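Local structure of cysteine desulfurase (Thermococcus onnurineus, 5B89) at the interface of chains A and B. The protein catalyses the desulfuration of L-cysteine to L-alanine with pyridoxal 5'-phosphate as cofactor, passing the sulfur to an acceptor through a persulfide. Numbering follows the deposited sequence. Chains: chain A/B, Cysteine desulfurase.

Contact 1: the interface of chains A and B. Residues chain A 71-72; chain B 357, 360-361, 364, 372.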
loop_
_atom_site.group_PDB
_atom_site.type_symbol
_atom_site.label_atom_id
_atom_site.label_comp_id
_atom_site.label_asym_id
_atom_site.label_seq_id
_atom_site.Cartn_x
_atom_site.Cartn_y
_atom_site.Cartn_z
ATOM N N VAL A 71 4.733 16.358 -17.522
ATOM C CA VAL A 71 4.346 16.965 -18.768
ATOM C C VAL A 71 3.893 15.982 -19.854
ATOM O O VAL A 71 3.041 16.275 -20.619
ATOM C CB VAL A 71 5.514 17.832 -19.266
ATOM C CG1 VAL A 71 5.376 18.243 -20.715
ATOM C CG2 VAL A 71 5.699 19.031 -18.360
ATOM N N HIS A 72 4.515 14.833 -19.896
ATOM C CA HIS A 72 4.226 13.866 -20.933
ATOM C C HIS A 72 2.852 13.308 -20.900
ATOM O O HIS A 72 2.250 13.248 -19.889
ATOM C CB HIS A 72 5.327 12.806 -21.106
ATOM C CG HIS A 72 5.496 11.820 -19.970
ATOM N ND1 HIS A 72 4.597 10.817 -19.714
ATOM C CD2 HIS A 72 6.509 11.643 -19.097
ATOM C CE1 HIS A 72 5.033 10.084 -18.720
ATOM N NE2 HIS A 72 6.194 10.560 -18.329
ATOM N N HIS B 357 10.525 22.188 -18.387
ATOM C CA HIS B 357 9.171 21.780 -18.737
ATOM C C HIS B 357 8.915 22.048 -20.213
ATOM O O HIS B 357 8.203 21.284 -20.852
ATOM C CB HIS B 357 8.071 22.451 -17.920
ATOM C CG HIS B 357 8.078 22.088 -16.459
ATOM N ND1 HIS B 357 8.491 20.844 -15.987
ATOM C CD2 HIS B 357 7.660 22.785 -15.374
ATOM C CE1 HIS B 357 8.382 20.818 -14.662
ATOM N NE2 HIS B 357 7.860 21.971 -14.268
ATOM N N ALA B 360 10.589 19.289 -22.184
ATOM C CA ALA B 360 9.815 18.117 -22.052
ATOM C C ALA B 360 8.549 18.090 -22.906
ATOM O O ALA B 360 8.154 17.026 -23.411
ATOM C CB ALA B 360 9.462 17.849 -20.570
ATOM N N ALA B 361 7.922 19.249 -23.033
ATOM C CA ALA B 361 6.728 19.385 -23.876
ATOM C C ALA B 361 7.059 19.217 -25.362
ATOM O O ALA B 361 6.331 18.517 -26.028
ATOM C CB ALA B 361 6.094 20.733 -23.657
ATOM N N ASP B 364 7.550 15.539 -25.823
ATOM C CA ASP B 364 6.234 14.933 -25.821
ATOM C C ASP B 364 5.473 15.077 -27.187
ATOM O O ASP B 364 4.891 14.114 -27.621
ATOM C CB ASP B 364 5.371 15.430 -24.674
ATOM C CG ASP B 364 4.015 14.775 -24.640
ATOM O OD1 ASP B 364 3.773 13.532 -24.519
ATOM O OD2 ASP B 364 3.069 15.589 -24.955
ATOM N N SER B 372 10.538 16.328 -16.190
ATOM C CA SER B 372 11.163 17.611 -15.972
ATOM C C SER B 372 10.847 18.113 -14.565
ATOM O O SER B 372 9.841 17.780 -14.022
ATOM C CB SER B 372 10.700 18.616 -17.056
ATOM O OG SER B 372 9.280 18.640 -17.130
HETATM O O HOH W 1 7.457 16.710 -16.358
HETATM O O HOH W 2 1.204 15.922 -22.783
#
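A:Val71 lies against one side of the B:356-365 helix, and its two methyl groups divide the apolar part of the contact. CG1, anti to the backbone N (chi1 166°), is directed at the helix backbone, where it packs 3.6 Å from B:Ala361 CA and also touches the methyl groups of B:Ala360 and B:Ala361. The short alanine side chains let this branch come down onto the main chain. CG2 points the other way along the helix, toward the polar pair B:His357 and B:Ser372, and stands 3.8 Å from the B:Ser372 hydroxyl OG. One residue further on, the backbone of A:His72 rests against the B:Asp364 carboxylate, with CA 3.6 Å from OD1, while its imidazole turns away from the helix.

Polar links between the chains run through water. One water accepts from A:Val71 N at 3.0 Å and also bonds B:Ser372 N and OG. A second water lies 2.9 Å from A:Val71 O and from the B:Asp364 carboxylate oxygen OD2, joining them. Both backbone polar atoms of A:Val71 are thus satisfied through water by chain B.

Within chain B, B:His357 ND1 and B:Ser372 OG form a short, nearly straight hydrogen bond of 2.6 Å (165° at H), which fixes the hydroxyl beside CG2 and next to the first water. The patch docks the loop leading into the A:73-93 helix onto the partner subunit, with 171 Å² of surface buried, and is likely to contribute to holding the two-fold dimer together.

Contact 2: the interface of chains A and B. Residues chain A 33, 36-37, 367, 369; chain B 73-74.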
loop_
_atom_site.group_PDB
_atom_site.type_symbol
_atom_site.label_atom_id
_atom_site.label_comp_id
_atom_site.label_asym_id
_atom_site.label_seq_id
_atom_site.Cartn_x
_atom_site.Cartn_y
_atom_site.Cartn_z
ATOM N N LEU A 33 -15.299 -17.045 -10.965
ATOM C CA LEU A 33 -15.240 -17.924 -9.822
ATOM C C LEU A 33 -16.585 -18.395 -9.278
ATOM O O LEU A 33 -16.654 -19.432 -8.633
ATOM C CB LEU A 33 -14.357 -17.370 -8.674
ATOM C CG LEU A 33 -12.819 -17.652 -8.798
ATOM C CD1 LEU A 33 -12.126 -16.612 -7.926
ATOM C CD2 LEU A 33 -12.583 -19.101 -8.365
ATOM N N GLU A 36 -17.359 -21.860 -10.114
ATOM C CA GLU A 36 -16.537 -22.859 -9.466
ATOM C C GLU A 36 -16.774 -23.108 -8.013
ATOM O O GLU A 36 -16.643 -24.197 -7.589
ATOM C CB GLU A 36 -15.062 -22.507 -9.578
ATOM C CG GLU A 36 -14.593 -22.090 -10.919
ATOM C CD GLU A 36 -14.796 -23.147 -11.971
ATOM O OE1 GLU A 36 -15.014 -22.799 -13.125
ATOM O OE2 GLU A 36 -14.736 -24.333 -11.651
ATOM N N VAL A 37 -17.079 -22.072 -7.271
ATOM C CA VAL A 37 -17.310 -22.176 -5.861
ATOM C C VAL A 37 -18.504 -21.363 -5.417
ATOM O O VAL A 37 -18.943 -20.528 -6.126
ATOM C CB VAL A 37 -16.100 -21.648 -5.069
ATOM C CG1 VAL A 37 -14.883 -22.450 -5.398
ATOM C CG2 VAL A 37 -15.862 -20.202 -5.397
ATOM N N SER A 367 -17.176 -27.348 -2.074
ATOM C CA SER A 367 -16.941 -26.118 -2.828
ATOM C C SER A 367 -17.623 -24.932 -2.210
ATOM O O SER A 367 -17.861 -23.969 -2.956
ATOM C CB SER A 367 -17.127 -26.232 -4.341
ATOM O OG SER A 367 -16.336 -27.296 -4.937
ATOM N N MET A 369 -16.934 -21.931 0.364
ATOM C CA MET A 369 -15.834 -21.259 1.077
ATOM C C MET A 369 -16.302 -20.425 2.243
ATOM O O MET A 369 -17.093 -19.451 2.016
ATOM C CB MET A 369 -15.087 -20.368 0.101
ATOM C CG MET A 369 -14.807 -20.881 -1.256
ATOM S SD MET A 369 -13.483 -22.072 -1.341
ATOM C CE MET A 369 -14.334 -23.684 -1.540
ATOM N N ARG B 73 -9.957 -23.648 0.123
ATOM C CA ARG B 73 -9.023 -23.796 -0.958
ATOM C C ARG B 73 -8.557 -22.562 -1.617
ATOM O O ARG B 73 -7.446 -22.530 -2.021
ATOM C CB ARG B 73 -9.459 -24.793 -2.016
ATOM C CG ARG B 73 -10.548 -24.375 -2.962
ATOM C CD ARG B 73 -10.657 -25.501 -3.995
ATOM N NE ARG B 73 -11.711 -25.378 -4.966
ATOM C CZ ARG B 73 -12.862 -26.056 -4.937
ATOM N NH1 ARG B 73 -13.107 -26.942 -4.001
ATOM N NH2 ARG B 73 -13.739 -25.854 -5.887
ATOM N N LEU B 74 -9.424 -21.568 -1.740
ATOM C CA LEU B 74 -8.940 -20.307 -2.416
ATOM C C LEU B 74 -7.986 -19.595 -1.467
ATOM O O LEU B 74 -6.965 -19.104 -1.963
ATOM C CB LEU B 74 -10.155 -19.383 -2.707
ATOM C CG LEU B 74 -11.077 -19.918 -3.784
ATOM C CD1 LEU B 74 -12.213 -18.935 -3.976
ATOM C CD2 LEU B 74 -10.529 -20.203 -5.112
#
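B:Arg73 and B:Leu74, the first two residues of the B:73-93 helix, meet chain A with different chemistry. B:Arg73, with 57 Å² hidden, runs extended from CG to NE past A:Met369 and presents the end of its guanidinium to A:Ser367. NH2 donates to the hydroxyl OG at 3.1 Å (155° at H), and the oxygen lies 11° from the guanidinium plane, an edge-on approach. NH1 adds a weak bond to the same oxygen. A:Val37 CG1 packs 3.6 Å from NH2, while A:Met369 CE sits over the rim of one guanidinium face.

B:Leu74, with 42 Å² hidden, fills the apolar half. Its CG lies 4.0 Å from A:Met369 SD, the two side chains crossing at about a right angle; the thioether chain is bent at chi2 (-76°), which turns the sulfur toward the helix start. The two methyls then part: CD1 meets A:Val37 CG2 tip to tip, and CD2 reaches A:Leu33 CD2 at 4.0 Å.

An alanine in place of B:Arg73 would probably leave the A:Ser367 hydroxyl without this donor and open a gap beside A:Met369 and A:Val37. The patch seats the start of one subunit's long helix against the 3-10 helix 32-35 and strand 368-369 of the other, adding a directional bond to an apolar dimer contact.

Contact 3: the interface of chains A and B. Residues chain A 39, 45-46, 48, 235, 240, 242; chain B 59, 64-66.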
loop_
_atom_site.group_PDB
_atom_site.type_symbol
_atom_site.label_atom_id
_atom_site.label_comp_id
_atom_site.label_asym_id
_atom_site.label_seq_id
_atom_site.Cartn_x
_atom_site.Cartn_y
_atom_site.Cartn_z
ATOM N N TYR A 39 -18.880 -18.854 -2.875
ATOM C CA TYR A 39 -18.018 -18.053 -2.064
ATOM C C TYR A 39 -18.739 -17.280 -0.995
ATOM O O TYR A 39 -19.336 -16.322 -1.280
ATOM C CB TYR A 39 -17.248 -17.087 -2.962
ATOM C CG TYR A 39 -16.178 -16.312 -2.265
ATOM C CD1 TYR A 39 -14.963 -16.864 -2.067
ATOM C CD2 TYR A 39 -16.392 -15.032 -1.843
ATOM C CE1 TYR A 39 -13.995 -16.182 -1.428
ATOM C CE2 TYR A 39 -15.432 -14.347 -1.187
ATOM C CZ TYR A 39 -14.210 -14.913 -1.031
ATOM O OH TYR A 39 -13.260 -14.225 -0.408
ATOM N N THR A 45 -12.588 -10.900 2.066
ATOM C CA THR A 45 -12.329 -10.200 0.843
ATOM C C THR A 45 -13.442 -10.540 -0.142
ATOM O O THR A 45 -13.952 -11.587 -0.087
ATOM C CB THR A 45 -10.908 -10.558 0.268
ATOM O OG1 THR A 45 -10.440 -9.509 -0.536
ATOM C CG2 THR A 45 -10.909 -11.772 -0.544
ATOM N N SER A 46 -13.751 -9.619 -1.034
ATOM C CA SER A 46 -14.732 -9.932 -2.055
ATOM C C SER A 46 -14.106 -10.559 -3.279
ATOM O O SER A 46 -12.932 -10.554 -3.454
ATOM C CB SER A 46 -15.481 -8.685 -2.515
ATOM O OG SER A 46 -14.622 -7.760 -3.095
ATOM N N THR A 48 -13.802 -10.373 -7.464
ATOM C CA THR A 48 -13.559 -9.184 -8.190
ATOM C C THR A 48 -14.125 -9.324 -9.598
ATOM O O THR A 48 -13.769 -10.273 -10.320
ATOM C CB THR A 48 -11.989 -9.034 -8.318
ATOM O OG1 THR A 48 -11.394 -8.953 -7.010
ATOM C CG2 THR A 48 -11.704 -7.729 -8.948
ATOM N N HIS A 235 -10.696 -3.854 -1.108
ATOM C CA HIS A 235 -10.828 -5.259 -1.454
ATOM C C HIS A 235 -12.013 -5.987 -0.866
ATOM O O HIS A 235 -12.262 -7.106 -1.214
ATOM C CB HIS A 235 -9.504 -6.021 -1.143
ATOM C CG HIS A 235 -9.246 -6.150 0.306
ATOM N ND1 HIS A 235 -9.670 -7.225 1.030
ATOM C CD2 HIS A 235 -8.679 -5.302 1.177
ATOM C CE1 HIS A 235 -9.369 -7.028 2.287
ATOM N NE2 HIS A 235 -8.736 -5.888 2.400
ATOM N N GLY A 240 -13.093 -3.905 -5.167
ATOM C CA GLY A 240 -11.835 -3.412 -5.675
ATOM C C GLY A 240 -10.715 -4.419 -5.425
ATOM O O GLY A 240 -10.859 -5.429 -4.927
ATOM N N THR A 242 -6.737 -5.513 -4.086
ATOM C CA THR A 242 -6.031 -5.473 -2.868
ATOM C C THR A 242 -5.037 -4.298 -2.904
ATOM O O THR A 242 -4.778 -3.743 -3.920
ATOM C CB THR A 242 -5.259 -6.781 -2.584
ATOM O OG1 THR A 242 -4.320 -7.034 -3.614
ATOM C CG2 THR A 242 -6.212 -7.966 -2.478
ATOM N N TYR B 59 -4.583 -14.097 -10.203
ATOM C CA TYR B 59 -5.000 -14.023 -8.826
ATOM C C TYR B 59 -6.452 -13.494 -8.748
ATOM O O TYR B 59 -7.261 -14.041 -8.104
ATOM C CB TYR B 59 -4.096 -13.076 -7.982
ATOM C CG TYR B 59 -4.688 -12.687 -6.620
ATOM C CD1 TYR B 59 -4.882 -13.599 -5.659
ATOM C CD2 TYR B 59 -5.070 -11.401 -6.346
ATOM C CE1 TYR B 59 -5.427 -13.280 -4.461
ATOM C CE2 TYR B 59 -5.611 -11.054 -5.133
ATOM C CZ TYR B 59 -5.783 -11.987 -4.187
ATOM O OH TYR B 59 -6.333 -11.674 -3.000
ATOM N N ARG B 64 -8.858 -15.748 -6.138
ATOM C CA ARG B 64 -9.081 -14.605 -5.317
ATOM C C ARG B 64 -9.521 -14.930 -3.911
ATOM O O ARG B 64 -10.570 -15.493 -3.703
ATOM C CB ARG B 64 -10.100 -13.695 -6.038
ATOM C CG ARG B 64 -10.357 -12.368 -5.368
ATOM C CD ARG B 64 -9.210 -11.374 -5.377
ATOM N NE ARG B 64 -9.783 -10.125 -4.940
ATOM C CZ ARG B 64 -9.786 -9.637 -3.726
ATOM N NH1 ARG B 64 -10.537 -8.597 -3.473
ATOM N NH2 ARG B 64 -9.047 -10.145 -2.782
ATOM N N ALA B 65 -8.714 -14.519 -2.950
ATOM C CA ALA B 65 -9.017 -14.720 -1.574
ATOM C C ALA B 65 -8.018 -13.995 -0.726
ATOM O O ALA B 65 -7.075 -13.578 -1.225
ATOM C CB ALA B 65 -8.967 -16.212 -1.245
ATOM N N ASN B 66 -8.309 -13.922 0.556
ATOM C CA ASN B 66 -7.440 -13.350 1.537
ATOM C C ASN B 66 -6.452 -14.456 1.980
ATOM O O ASN B 66 -6.666 -15.585 1.723
ATOM C CB ASN B 66 -8.184 -12.710 2.714
ATOM C CG ASN B 66 -7.458 -11.496 3.251
ATOM O OD1 ASN B 66 -6.248 -11.485 3.296
ATOM N ND2 ASN B 66 -8.183 -10.532 3.700
HETATM O O HOH W 3 -11.036 -15.137 1.265
HETATM O O HOH W 4 -12.671 -7.410 -5.126
#
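A loop following helix B:50-62 sends B:Arg64 into the neighbourhood of the partner's cofactor site, where A:His235 is a pyridoxal-phosphate-binding residue. The arginine leaves with CG anti to the backbone N (chi1 -174°) and bends at chi2, bringing its guanidinium among the hydroxyls of chain A. NE donates to A:Thr48 OG1 at 2.9 Å (163° at H), exactly in the guanidinium plane. NH2 bonds A:Thr45 OG1 at 2.7 Å, but bent and tilted 27° from that plane. NH1 donates to a water that also binds A:Thr48 OG1, A:Ser46 OG and A:Gly240 O. Over one face stands A:Ser46 O, 3.1 Å from B:Arg64 NH1, with the N-H pointing elsewhere.

Second-shell bonds set the partners. B:Tyr59 OH accepts from B:Arg64 NH2 at 3.1 Å and donates to B:Ala65 O, which steadies the guanidinium from its own chain. On the other side A:Thr45 OG1 bonds A:His235 ND1 at 2.9 Å; it and A:Ser46 OG also donate to A:His235 O from opposite faces of its carbonyl plane. A:Thr45 CG2 packs 3.7 Å from B:Ala65 CA.

The positive group is likely to influence the electrostatics around A:His235. The site ties the partner's arginine, through A:Thr45, to a cofactor-binding histidine, which suggests that the active-site architecture depends on the dimer.

Contact 4: the interface of chains A and B. Residues chain A 264, 266-268, 270; chain B 134-135, 139, 374, 378.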
loop_
_atom_site.group_PDB
_atom_site.type_symbol
_atom_site.label_atom_id
_atom_site.label_comp_id
_atom_site.label_asym_id
_atom_site.label_seq_id
_atom_site.Cartn_x
_atom_site.Cartn_y
_atom_site.Cartn_z
ATOM N N GLY A 264 8.598 12.072 -0.715
ATOM C CA GLY A 264 8.214 12.467 -2.066
ATOM C C GLY A 264 6.714 12.669 -2.201
ATOM O O GLY A 264 5.935 11.923 -1.728
ATOM N N THR A 266 4.883 14.968 -0.847
ATOM C CA THR A 266 4.267 15.670 0.274
ATOM C C THR A 266 4.770 17.092 0.560
ATOM O O THR A 266 4.322 17.700 1.441
ATOM C CB THR A 266 4.376 14.861 1.577
ATOM O OG1 THR A 266 5.707 14.899 2.102
ATOM C CG2 THR A 266 3.965 13.433 1.307
ATOM N N ILE A 267 5.680 17.555 -0.239
ATOM C CA ILE A 267 6.305 18.818 -0.017
ATOM C C ILE A 267 6.037 19.937 -0.994
ATOM O O ILE A 267 5.575 19.783 -2.085
ATOM C CB ILE A 267 7.841 18.683 -0.001
ATOM C CG1 ILE A 267 8.375 18.291 -1.361
ATOM C CG2 ILE A 267 8.307 17.628 0.978
ATOM C CD1 ILE A 267 8.690 19.467 -2.248
ATOM N N GLU A 268 6.398 21.092 -0.487
ATOM C CA GLU A 268 6.355 22.302 -1.234
ATOM C C GLU A 268 7.797 22.735 -1.409
ATOM O O GLU A 268 8.165 23.169 -2.443
ATOM C CB GLU A 268 5.559 23.334 -0.498
ATOM C CG GLU A 268 5.199 24.469 -1.387
ATOM C CD GLU A 268 3.762 24.831 -1.244
ATOM O OE1 GLU A 268 2.922 24.160 -1.909
ATOM O OE2 GLU A 268 3.520 25.740 -0.442
ATOM N N VAL A 270 12.094 21.928 0.138
ATOM C CA VAL A 270 13.018 21.098 0.907
ATOM C C VAL A 270 14.413 21.653 0.739
ATOM O O VAL A 270 14.830 21.978 -0.375
ATOM C CB VAL A 270 13.012 19.579 0.442
ATOM C CG1 VAL A 270 14.017 18.771 1.245
ATOM C CG2 VAL A 270 11.624 19.029 0.472
ATOM N N HIS B 134 16.760 11.724 -2.352
ATOM C CA HIS B 134 15.392 11.974 -2.739
ATOM C C HIS B 134 14.709 12.338 -1.402
ATOM O O HIS B 134 15.148 11.901 -0.378
ATOM C CB HIS B 134 14.820 10.677 -3.329
ATOM C CG HIS B 134 13.349 10.668 -3.563
ATOM N ND1 HIS B 134 12.794 10.693 -4.816
ATOM C CD2 HIS B 134 12.327 10.531 -2.708
ATOM C CE1 HIS B 134 11.485 10.616 -4.711
ATOM N NE2 HIS B 134 11.179 10.519 -3.445
ATOM N N HIS B 135 13.645 13.109 -1.456
ATOM C CA HIS B 135 12.954 13.595 -0.261
ATOM C C HIS B 135 12.518 12.444 0.642
ATOM O O HIS B 135 12.451 12.629 1.899
ATOM C CB HIS B 135 11.797 14.453 -0.617
ATOM C CG HIS B 135 12.200 15.699 -1.383
ATOM N ND1 HIS B 135 11.361 16.328 -2.277
ATOM C CD2 HIS B 135 13.384 16.333 -1.440
ATOM C CE1 HIS B 135 12.011 17.375 -2.813
ATOM N NE2 HIS B 135 13.252 17.360 -2.374
ATOM N N LEU B 139 13.493 13.552 4.504
ATOM C CA LEU B 139 12.519 14.051 5.431
ATOM C C LEU B 139 12.337 13.210 6.667
ATOM O O LEU B 139 12.234 13.763 7.757
ATOM C CB LEU B 139 11.172 14.308 4.730
ATOM C CG LEU B 139 10.942 15.691 4.172
ATOM C CD1 LEU B 139 11.993 16.065 3.165
ATOM C CD2 LEU B 139 9.541 15.780 3.597
ATOM N N HIS B 374 12.327 19.236 -10.484
ATOM C CA HIS B 374 13.284 18.975 -9.420
ATOM C C HIS B 374 13.437 17.500 -9.005
ATOM O O HIS B 374 14.334 17.147 -8.309
ATOM C CB HIS B 374 13.031 19.903 -8.228
ATOM C CG HIS B 374 11.749 19.641 -7.535
ATOM N ND1 HIS B 374 10.785 20.599 -7.336
ATOM C CD2 HIS B 374 11.266 18.506 -6.991
ATOM C CE1 HIS B 374 9.764 20.066 -6.707
ATOM N NE2 HIS B 374 10.032 18.796 -6.480
ATOM N N LEU B 378 15.268 18.328 -4.295
ATOM C CA LEU B 378 15.596 19.795 -4.254
ATOM C C LEU B 378 16.979 20.133 -3.777
ATOM O O LEU B 378 17.613 21.089 -4.349
ATOM C CB LEU B 378 14.516 20.590 -3.528
ATOM C CG LEU B 378 13.222 20.856 -4.309
ATOM C CD1 LEU B 378 11.958 21.294 -3.543
ATOM C CD2 LEU B 378 13.478 22.029 -5.296
#
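Extended backbone at A:Ile267 and A:Val270 carries their side chains against chain B, where B:His135 opens the 3-10 helix 135-137. A:Val270 CG2 stands over the centre of the B:His135 imidazole, 3.6 Å from the centroid, in a CH-pi contact. Its other branch, CG1, anti to the backbone N, meets the ring at CD2 (3.7 Å) and also touches B:Leu139 CD1. A:Ile267 crosses the same histidine at about a right angle, its CG1 lying 3.7 Å from ND1.

Further along A:Ile267 the two ends separate: CG2 presses on B:Leu139 CD2 at 3.4 Å, tighter than usual packing, whereas CD1 slides past B:Leu378 CD1 at 4.0 Å. The imidazole is held from its own chain, since B:Leu378 N donates to B:His135 NE2 at 2.9 Å (165° at H), tilted 29° from the ring plane. This bond to the first residue of helix 378-384 fixes the ring's rotation beneath A:Val270. An alanine at B:His135 would probably leave B:Leu378 N without its acceptor and A:Val270 CG2 without the ring face it packs on.

The patch sits where the short strands 267 and 269-271 of chain A lie over the partner's active-site edge, with A:Gly264 CA 3.8 Å from NE2 of the cofactor-binding B:His134.

The four contacts are patches of one two-fold interface, so each recurs with the chains exchanged. Contact 2 and contact 3 lie about 12 Å apart between C-alpha centres, contact 1 and contact 4 about 20 Å, while contact 1 and contact 2 are about 48 Å apart. Contact 1 and contact 2 use consecutive residues, 71-72 in the loop just before the long helix 73-93 and 73-74 at its start, from opposite chains; symmetry therefore gives every subunit both. Contact 3 and contact 4 each reach pyridoxal-phosphate-binding histidines, A:His235 and B:His134. Dimer packing thus borders both active sites, which suggests that their shape depends on the assembled pair.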